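Local structure of trehalose monomycolate transport factor A (Mycolicibacterium smegmatis MC2 155, 6T84) at residues E60-F65 and T72-H77; V80-V85 and M142-N147; V84-R89 and R110-T115. The protein is required for MmpL3-dependent transport of trehalose monomycolate to the cell wall, and for growth and cell elongation. All blocks are in the same frame, centred on the assembly; numbering follows the deposited sequence. Where two conformers were deposited one is given.

Overall arrangement
All three contacts belong to one long antiparallel sheet of the probably cytoplasmic N-terminal domain, the part that interacts with MmpL3. Contact 1 is the hairpin of strands 60-67 and 71-77; it closes before contacts 2 and 3 open from the same loop, which leads into strand 86-90. Contact 2 sets that loop against strand 141-144 and the residues after it; contact 3 pairs strand 86-90 with 110-114. Centres of contacts 1 and 2 lie about 14 Å apart. Contacts 2 and 3, with centres about 11 Å apart, share V84 and V85. Strands 148-153 and 141-144 stand between the hairpin and strand 86-90, so the sheet runs unbroken from the hairpin to strand 110-114.

Contact 1 of 3, residues E60-F65 and T72-H77; sequences EAVFIF and TVIALH
The antiparallel hairpin of strands 60-67 and 71-77 brings E60-F65 alongside T72-H77, the two axes 4.7 Å apart. F63 with A75 and F65 with V73 are its hydrogen-bonded pairs; F63 N reaches A75 O at 2.9 Å, and A75 N returns a bond to F63 O. At the far end from the turn H77 N bonds to A61 O, and the side chains add a His-carboxylate bond: H77 ND1 donates to E60 OE1 at 2.7 Å, with the oxygen only 6° out of the ring plane. Carboxylate and imidazole are nearly coplanar, 16° apart. V62, I64, I74 and L76 share one face, where V62 CG2 lies 3.7 Å from I74 CG2 and I64 CG1 3.9 Å from I74 CG1. On the other face F65 carries CG between its backbone N and carbonyl carbon (chi1 52°). The F65 side chain lies side by side with V73; V73 CB makes an off-centre CH-pi contact, 3.6 Å from F65 CE1. Helix 159-175 packs on the aliphatic face through L166 and V169, W36 and W148 meet the aromatic one, and strands 52-57 and 148-153 flank the hairpin in the sheet.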
loop_
_atom_site.group_PDB
_atom_site.type_symbol
_atom_site.label_atom_id
_atom_site.label_comp_id
_atom_site.label_asym_id
_atom_site.label_seq_id
_atom_site.Cartn_x
_atom_site.Cartn_y
_atom_site.Cartn_z
ATOM N N GLU A 60 15.162 2.807 -1.805
ATOM C CA GLU A 60 14.316 1.633 -1.747
ATOM C C GLU A 60 13.354 1.664 -2.943
ATOM O O GLU A 60 12.764 2.707 -3.267
ATOM C CB GLU A 60 13.517 1.603 -0.450
ATOM C CG GLU A 60 14.397 1.360 0.767
ATOM C CD GLU A 60 15.004 -0.026 0.813
ATOM O OE1 GLU A 60 14.549 -0.947 0.114
ATOM O OE2 GLU A 60 15.976 -0.201 1.594
ATOM N N ALA A 61 13.174 0.508 -3.589
ATOM C CA ALA A 61 12.283 0.437 -4.756
ATOM C C ALA A 61 10.846 0.845 -4.394
ATOM O O ALA A 61 10.307 0.478 -3.337
ATOM C CB ALA A 61 12.251 -0.986 -5.322
ATOM N N VAL A 62 10.221 1.588 -5.312
ATOM C CA VAL A 62 8.797 1.901 -5.214
ATOM C C VAL A 62 8.180 1.649 -6.585
ATOM O O VAL A 62 8.751 2.029 -7.616
ATOM C CB VAL A 62 8.536 3.345 -4.718
ATOM C CG1 VAL A 62 9.012 4.395 -5.719
ATOM C CG2 VAL A 62 7.022 3.556 -4.420
ATOM N N PHE A 63 7.043 0.975 -6.598
ATOM C CA PHE A 63 6.297 0.687 -7.827
ATOM C C PHE A 63 4.897 1.253 -7.720
ATOM O O PHE A 63 4.284 1.155 -6.655
ATOM C CB PHE A 63 6.214 -0.828 -8.067
ATOM C CG PHE A 63 7.603 -1.538 -8.116
ATOM C CD1 PHE A 63 8.769 -0.882 -8.525
ATOM C CD2 PHE A 63 7.716 -2.838 -7.772
ATOM C CE1 PHE A 63 10.030 -1.517 -8.598
ATOM C CE2 PHE A 63 8.948 -3.497 -7.859
ATOM C CZ PHE A 63 10.103 -2.829 -8.274
ATOM N N ILE A 64 4.405 1.895 -8.771
ATOM C CA ILE A 64 3.072 2.488 -8.789
ATOM C C ILE A 64 2.388 1.961 -10.034
ATOM O O ILE A 64 2.972 2.006 -11.122
ATOM C CB ILE A 64 3.161 4.021 -8.824
ATOM C CG1 ILE A 64 4.023 4.508 -7.627
ATOM C CG2 ILE A 64 1.726 4.623 -8.757
ATOM C CD1 ILE A 64 5.444 4.896 -7.996
ATOM N N PHE A 65 1.162 1.472 -9.883
ATOM C CA PHE A 65 0.523 0.845 -11.046
ATOM C C PHE A 65 -0.982 0.803 -10.829
ATOM O O PHE A 65 -1.473 0.990 -9.708
ATOM C CB PHE A 65 1.072 -0.573 -11.314
ATOM C CG PHE A 65 1.036 -1.448 -10.117
ATOM C CD1 PHE A 65 -0.110 -2.203 -9.823
ATOM C CD2 PHE A 65 2.112 -1.484 -9.236
ATOM C CE1 PHE A 65 -0.176 -2.985 -8.641
ATOM C CE2 PHE A 65 2.067 -2.294 -8.087
ATOM C CZ PHE A 65 0.925 -3.051 -7.794
ATOM N N THR A 72 -5.390 1.969 -7.834
ATOM C CA THR A 72 -4.007 2.338 -8.095
ATOM C C THR A 72 -3.231 1.971 -6.829
ATOM O O THR A 72 -3.665 2.304 -5.727
ATOM C CB THR A 72 -3.898 3.846 -8.362
ATOM O OG1 THR A 72 -4.580 4.164 -9.610
ATOM C CG2 THR A 72 -2.431 4.351 -8.441
ATOM N N VAL A 73 -2.154 1.226 -6.974
ATOM C CA VAL A 73 -1.367 0.715 -5.854
ATOM C C VAL A 73 0.017 1.334 -5.881
ATOM O O VAL A 73 0.641 1.443 -6.944
ATOM C CB VAL A 73 -1.267 -0.824 -5.925
ATOM C CG1 VAL A 73 -0.431 -1.347 -4.774
ATOM C CG2 VAL A 73 -2.682 -1.420 -5.879
ATOM N N ILE A 74 0.538 1.664 -4.701
ATOM C CA ILE A 74 1.928 2.069 -4.526
ATOM C C ILE A 74 2.555 1.063 -3.579
ATOM O O ILE A 74 2.026 0.843 -2.476
ATOM C CB ILE A 74 2.000 3.490 -3.924
ATOM C CG1 ILE A 74 1.324 4.496 -4.855
ATOM C CG2 ILE A 74 3.461 3.883 -3.614
ATOM C CD1 ILE A 74 1.192 5.932 -4.182
ATOM N N ALA A 75 3.634 0.392 -4.033
ATOM C CA ALA A 75 4.342 -0.609 -3.227
ATOM C C ALA A 75 5.751 -0.119 -2.950
ATOM O O ALA A 75 6.487 0.184 -3.892
ATOM C CB ALA A 75 4.444 -1.946 -3.956
ATOM N N LEU A 76 6.133 -0.057 -1.669
ATOM C CA LEU A 76 7.446 0.432 -1.256
ATOM C C LEU A 76 8.254 -0.682 -0.599
ATOM O O LEU A 76 7.755 -1.375 0.291
ATOM C CB LEU A 76 7.289 1.586 -0.273
ATOM C CG LEU A 76 8.577 2.167 0.355
ATOM C CD1 LEU A 76 9.457 2.818 -0.714
ATOM C CD2 LEU A 76 8.234 3.235 1.485
ATOM N N HIS A 77 9.486 -0.873 -1.052
ATOM C CA HIS A 77 10.284 -1.956 -0.488
ATOM C C HIS A 77 10.736 -1.676 0.943
ATOM O O HIS A 77 11.156 -0.567 1.272
ATOM C CB HIS A 77 11.521 -2.185 -1.363
ATOM C CG HIS A 77 12.292 -3.400 -0.970
ATOM N ND1 HIS A 77 13.502 -3.348 -0.292
ATOM C CD2 HIS A 77 12.044 -4.714 -1.200
ATOM C CE1 HIS A 77 13.944 -4.580 -0.101
ATOM N NE2 HIS A 77 13.082 -5.427 -0.642
#

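Contact 2 of 3, residues V80-V85 and M142-N147; sequences VGTNVV and MWNEQN. With SO4 (sulfate ion), chain C.
N144 and V84 meet where the loop that leads into strand 86-90 passes beside strand 141-144 and the residues after it, and the N144 side chain makes one of the two hydrogen bonds across the contact. From CB, CG is placed between the backbone N and the carbonyl carbon (chi1 74°). CG itself comes 3.8 Å from V84 O. Of the two tip atoms, ND2 donates to V84 O at 2.9 Å, a bond lying close to the amide plane and in the plane of the carbonyl. The same nitrogen also donates to E145 O at 3.1 Å, there from above the carbonyl plane, and has T82 CG2 packed 3.3 Å away. OD1 passes close to the V85 backbone and accepts from V86 N, so both ends of the amide are engaged and its rotation is fixed. N144 O fares differently: V85 CG1 sits 3.4 Å from it, and this buried carbonyl has no polar partner in the model. Further along, T82 N donates to Q146 O on a lone pair, at 3.1 Å, while G81 CA also closes on that oxygen. Q146 CG packs against T82 O. W143 NE1 donates straight to the anti lone pair of E145 OE2, 2.8 Å away, and the carboxylate takes backbone N-H groups of K37 and R38 too. N147 ND2, with W148 NE1, binds a sulfate that probably came from the crystallisation liquor. T82 OG1, also bonded to P180 O, accepts from V84 N and so makes an ST turn; N144, donating to V84 O and accepting from V86 N, bonds to the incoming loop much as a backbone peptide could in a sheet.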
loop_
_atom_site.group_PDB
_atom_site.type_symbol
_atom_site.label_atom_id
_atom_site.label_comp_id
_atom_site.label_asym_id
_atom_site.label_seq_id
_atom_site.Cartn_x
_atom_site.Cartn_y
_atom_site.Cartn_z
ATOM N N VAL A 80 13.950 -4.255 6.177
ATOM C CA VAL A 80 14.010 -5.484 6.961
ATOM C C VAL A 80 12.659 -6.186 6.877
ATOM O O VAL A 80 11.629 -5.588 7.196
ATOM C CB VAL A 80 14.378 -5.183 8.426
ATOM C CG1 VAL A 80 14.592 -6.487 9.198
ATOM C CG2 VAL A 80 15.603 -4.250 8.495
ATOM N N GLY A 81 12.661 -7.466 6.491
ATOM C CA GLY A 81 11.409 -8.206 6.366
ATOM C C GLY A 81 10.752 -8.540 7.698
ATOM O O GLY A 81 11.365 -8.533 8.772
ATOM N N THR A 82 9.449 -8.827 7.619
ATOM C CA THR A 82 8.705 -9.305 8.776
ATOM C C THR A 82 7.714 -10.369 8.352
ATOM O O THR A 82 7.231 -10.343 7.224
ATOM C CB THR A 82 7.937 -8.152 9.454
ATOM O OG1 THR A 82 7.265 -8.658 10.609
ATOM C CG2 THR A 82 6.819 -7.503 8.557
ATOM N N ASN A 83 7.380 -11.289 9.262
ATOM C CA ASN A 83 6.287 -12.211 8.988
ATOM C C ASN A 83 4.944 -11.708 9.498
ATOM O O ASN A 83 3.935 -12.379 9.279
ATOM C CB ASN A 83 6.518 -13.583 9.621
ATOM C CG ASN A 83 7.506 -14.425 8.857
ATOM O OD1 ASN A 83 7.690 -14.273 7.644
ATOM N ND2 ASN A 83 8.132 -15.351 9.570
ATOM N N VAL A 84 4.898 -10.588 10.179
ATOM C CA VAL A 84 3.605 -10.036 10.623
ATOM C C VAL A 84 2.992 -9.214 9.492
ATOM O O VAL A 84 3.710 -8.496 8.780
ATOM C CB VAL A 84 3.815 -9.165 11.881
ATOM C CG1 VAL A 84 2.503 -8.495 12.392
ATOM C CG2 VAL A 84 4.425 -9.999 13.015
ATOM N N VAL A 85 1.668 -9.297 9.328
ATOM C CA VAL A 85 0.914 -8.449 8.390
ATOM C C VAL A 85 0.026 -7.526 9.202
ATOM O O VAL A 85 -0.708 -7.994 10.066
ATOM C CB VAL A 85 0.057 -9.287 7.423
ATOM C CG1 VAL A 85 -0.897 -8.392 6.576
ATOM C CG2 VAL A 85 0.959 -10.076 6.521
ATOM N N MET A 142 -4.192 0.107 3.361
ATOM C CA MET A 142 -2.741 0.118 3.515
ATOM C C MET A 142 -2.356 -1.160 4.230
ATOM O O MET A 142 -3.006 -1.545 5.213
ATOM C CB MET A 142 -2.267 1.305 4.392
ATOM C CG MET A 142 -2.788 2.637 3.882
ATOM S SD MET A 142 -2.082 3.978 4.839
ATOM C CE MET A 142 -3.563 4.629 5.548
ATOM N N TRP A 143 -1.275 -1.815 3.782
ATOM C CA TRP A 143 -0.918 -3.080 4.407
ATOM C C TRP A 143 0.531 -3.367 4.107
ATOM O O TRP A 143 1.116 -2.766 3.213
ATOM C CB TRP A 143 -1.803 -4.252 3.961
ATOM C CG TRP A 143 -1.517 -4.785 2.550
ATOM C CD1 TRP A 143 -0.847 -5.952 2.268
ATOM C CD2 TRP A 143 -1.903 -4.217 1.274
ATOM N NE1 TRP A 143 -0.808 -6.143 0.892
ATOM C CE2 TRP A 143 -1.424 -5.097 0.263
ATOM C CE3 TRP A 143 -2.625 -3.061 0.885
ATOM C CZ2 TRP A 143 -1.638 -4.868 -1.095
ATOM C CZ3 TRP A 143 -2.801 -2.818 -0.453
ATOM C CH2 TRP A 143 -2.338 -3.733 -1.431
ATOM N N ASN A 144 1.105 -4.284 4.861
ATOM C CA ASN A 144 2.419 -4.778 4.497
ATOM C C ASN A 144 2.403 -6.273 4.251
ATOM O O ASN A 144 1.522 -7.019 4.700
ATOM C CB ASN A 144 3.463 -4.469 5.538
ATOM C CG ASN A 144 3.294 -5.356 6.765
ATOM O OD1 ASN A 144 2.338 -5.181 7.577
ATOM N ND2 ASN A 144 4.205 -6.332 6.920
ATOM N N GLU A 145 3.410 -6.690 3.480
ATOM C CA GLU A 145 3.759 -8.096 3.306
ATOM C C GLU A 145 5.208 -8.224 3.764
ATOM O O GLU A 145 5.741 -7.330 4.421
ATOM C CB GLU A 145 3.484 -8.561 1.866
ATOM C CG GLU A 145 1.995 -8.356 1.556
ATOM C CD GLU A 145 1.493 -8.886 0.255
ATOM O OE1 GLU A 145 2.081 -9.837 -0.280
ATOM O OE2 GLU A 145 0.453 -8.384 -0.224
ATOM N N GLN A 146 5.867 -9.346 3.445
ATOM C CA GLN A 146 7.145 -9.573 4.090
ATOM C C GLN A 146 8.150 -8.453 3.816
ATOM O O GLN A 146 8.815 -7.962 4.736
ATOM C CB GLN A 146 7.712 -10.918 3.659
ATOM C CG GLN A 146 9.016 -11.224 4.413
ATOM C CD GLN A 146 9.520 -12.620 4.182
ATOM O OE1 GLN A 146 8.740 -13.559 4.094
ATOM N NE2 GLN A 146 10.837 -12.761 4.089
ATOM N N ASN A 147 8.302 -8.059 2.548
ATOM C CA ASN A 147 9.314 -7.103 2.148
ATOM C C ASN A 147 8.768 -5.837 1.510
ATOM O O ASN A 147 9.537 -5.088 0.877
ATOM C CB ASN A 147 10.231 -7.829 1.153
ATOM C CG ASN A 147 10.981 -8.950 1.808
ATOM O OD1 ASN A 147 11.732 -8.694 2.725
ATOM N ND2 ASN A 147 10.781 -10.191 1.330
HETATM S S SO4 C . 9.851 -10.462 -2.309
HETATM O O1 SO4 C . 9.292 -10.583 -0.951
HETATM O O2 SO4 C . 10.998 -11.367 -2.432
HETATM O O3 SO4 C . 8.843 -10.831 -3.307
HETATM O O4 SO4 C . 10.374 -9.178 -2.611
#

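Contact 3 of 3, residues V84-R89 and R110-T115; sequences VVVDLR and RMVYST
R110 lays its aliphatic part against L88, with CB 3.7 Å from L88 CD1 and CD near L88 CG. Its NE is linked through a water, 2.8 Å away at the edge of the guanidinium, to L88 O, while NH1 and NH2 reach carbonyls of A132, A135, P136 and A139. M111 follows in a hydrogen-bonded pair with R89, its N bonded to R89 O and its O to R89 N. These are strands 110-114 and 86-90 of the large antiparallel sheet, with strand 102-107 beyond and strand 141-144 on the other flank. V112, in the conformer given, touches L88 CD1 with CG2 and V86 CG1 with CG1, the side chains crossing at a slant. Y113 pairs with D87 through both backbone bonds; at the edge of its ring CE1 touches R89 CG at 3.7 Å. R89 turns its guanidinium 84° from that ring and holds D87 in a two-nitrogen, side-on salt bridge, NE to OD1 at 2.8 Å and NH2 to OD2, with NH1 bonded to K94 O. S114 OG, anti to its backbone N (chi1 -175°), donates to V85 O at 2.8 Å and is also bonded to N116 N; T115 N donates to the same V85 O. T115 OG1 then accepts from V85 N at 2.9 Å, an almost straight bond of 171°, and T115 CG2 packs on V85 CB.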
loop_
_atom_site.group_PDB
_atom_site.type_symbol
_atom_site.label_atom_id
_atom_site.label_comp_id
_atom_site.label_asym_id
_atom_site.label_seq_id
_atom_site.Cartn_x
_atom_site.Cartn_y
_atom_site.Cartn_z
ATOM N N VAL A 84 4.898 -10.588 10.179
ATOM C CA VAL A 84 3.605 -10.036 10.623
ATOM C C VAL A 84 2.992 -9.214 9.492
ATOM O O VAL A 84 3.710 -8.496 8.780
ATOM C CB VAL A 84 3.815 -9.165 11.881
ATOM C CG1 VAL A 84 2.503 -8.495 12.392
ATOM C CG2 VAL A 84 4.425 -9.999 13.015
ATOM N N VAL A 85 1.668 -9.297 9.328
ATOM C CA VAL A 85 0.914 -8.449 8.390
ATOM C C VAL A 85 0.026 -7.526 9.202
ATOM O O VAL A 85 -0.708 -7.994 10.066
ATOM C CB VAL A 85 0.057 -9.287 7.423
ATOM C CG1 VAL A 85 -0.897 -8.392 6.576
ATOM C CG2 VAL A 85 0.959 -10.076 6.521
ATOM N N VAL A 86 0.121 -6.248 8.933
ATOM C CA VAL A 86 -0.855 -5.257 9.425
ATOM C C VAL A 86 -1.599 -4.712 8.219
ATOM O O VAL A 86 -0.973 -4.378 7.196
ATOM C CB VAL A 86 -0.142 -4.134 10.201
ATOM C CG1 VAL A 86 -1.170 -3.032 10.682
ATOM C CG2 VAL A 86 0.617 -4.709 11.428
ATOM N N ASP A 87 -2.928 -4.583 8.343
ATOM C CA ASP A 87 -3.788 -4.044 7.287
ATOM C C ASP A 87 -4.655 -2.981 7.956
ATOM O O ASP A 87 -5.360 -3.275 8.930
ATOM C CB ASP A 87 -4.642 -5.199 6.730
ATOM C CG ASP A 87 -5.570 -4.797 5.604
ATOM O OD1 ASP A 87 -6.381 -3.885 5.838
ATOM O OD2 ASP A 87 -5.523 -5.432 4.512
ATOM N N LEU A 88 -4.554 -1.773 7.460
ATOM C CA LEU A 88 -5.278 -0.596 7.984
ATOM C C LEU A 88 -6.178 -0.116 6.844
ATOM O O LEU A 88 -5.672 0.350 5.818
ATOM C CB LEU A 88 -4.222 0.463 8.330
ATOM C CG LEU A 88 -4.685 1.838 8.809
ATOM C CD1 LEU A 88 -5.401 1.682 10.157
ATOM C CD2 LEU A 88 -3.499 2.835 8.926
ATOM N N ARG A 89 -7.507 -0.198 7.010
ATOM C CA ARG A 89 -8.405 0.100 5.897
ATOM C C ARG A 89 -9.613 0.876 6.397
ATOM O O ARG A 89 -9.962 0.824 7.583
ATOM C CB ARG A 89 -8.837 -1.165 5.144
ATOM C CG ARG A 89 -9.529 -2.164 6.004
ATOM C CD ARG A 89 -10.007 -3.391 5.216
ATOM N NE ARG A 89 -8.861 -4.091 4.594
ATOM C CZ ARG A 89 -8.958 -4.852 3.507
ATOM N NH1 ARG A 89 -10.153 -5.082 2.967
ATOM N NH2 ARG A 89 -7.869 -5.431 2.960
ATOM N N ARG A 110 -10.796 4.280 10.307
ATOM C CA ARG A 110 -10.170 3.028 9.846
ATOM C C ARG A 110 -10.342 1.895 10.854
ATOM O O ARG A 110 -10.675 2.091 12.041
ATOM C CB ARG A 110 -8.664 3.281 9.571
ATOM C CG ARG A 110 -8.431 4.090 8.292
ATOM C CD ARG A 110 -7.092 4.760 8.214
ATOM N NE ARG A 110 -6.875 5.195 6.853
ATOM C CZ ARG A 110 -6.900 6.425 6.411
ATOM N NH1 ARG A 110 -7.070 7.453 7.249
ATOM N NH2 ARG A 110 -6.727 6.622 5.130
ATOM N N MET A 111 -10.051 0.677 10.365
ATOM C CA MET A 111 -9.944 -0.521 11.172
ATOM C C MET A 111 -8.575 -1.131 10.940
ATOM O O MET A 111 -8.045 -1.061 9.828
ATOM C CB MET A 111 -11.031 -1.539 10.757
ATOM C CG MET A 111 -12.450 -1.014 10.893
ATOM S SD MET A 111 -12.897 -1.186 12.618
ATOM C CE MET A 111 -14.544 -0.409 12.638
ATOM N N VAL A 112 -7.997 -1.693 11.997
ATOM C CA VAL A 112 -6.701 -2.360 11.949
ATOM C C VAL A 112 -6.918 -3.859 12.078
ATOM O O VAL A 112 -7.585 -4.306 13.020
ATOM C CB VAL A 112 -5.785 -1.882 13.092
ATOM C CG1 VAL A 112 -4.403 -2.517 12.938
ATOM C CG2 VAL A 112 -5.713 -0.349 13.127
ATOM N N TYR A 113 -6.319 -4.623 11.155
ATOM C CA TYR A 113 -6.353 -6.079 11.172
ATOM C C TYR A 113 -4.903 -6.563 11.210
ATOM O O TYR A 113 -3.994 -5.919 10.647
ATOM C CB TYR A 113 -7.048 -6.643 9.897
ATOM C CG TYR A 113 -8.443 -6.113 9.738
ATOM C CD1 TYR A 113 -8.666 -4.894 9.086
ATOM C CD2 TYR A 113 -9.526 -6.801 10.211
ATOM C CE1 TYR A 113 -9.945 -4.403 8.874
ATOM C CE2 TYR A 113 -10.836 -6.261 10.045
ATOM C CZ TYR A 113 -11.007 -5.074 9.386
ATOM O OH TYR A 113 -12.255 -4.502 9.247
ATOM N N SER A 114 -4.659 -7.717 11.823
ATOM C CA SER A 114 -3.297 -8.234 11.776
ATOM C C SER A 114 -3.274 -9.739 11.940
ATOM O O SER A 114 -4.183 -10.347 12.522
ATOM C CB SER A 114 -2.453 -7.619 12.886
ATOM O OG SER A 114 -1.086 -8.020 12.794
ATOM N N THR A 115 -2.187 -10.328 11.441
ATOM C CA THR A 115 -1.890 -11.739 11.668
ATOM C C THR A 115 -1.302 -11.981 13.056
ATOM O O THR A 115 -1.190 -13.140 13.462
ATOM C CB THR A 115 -0.884 -12.242 10.607
ATOM O OG1 THR A 115 0.304 -11.447 10.698
ATOM C CG2 THR A 115 -1.458 -12.169 9.229
HETATM O O HOH W 1 -6.524 2.948 5.197
#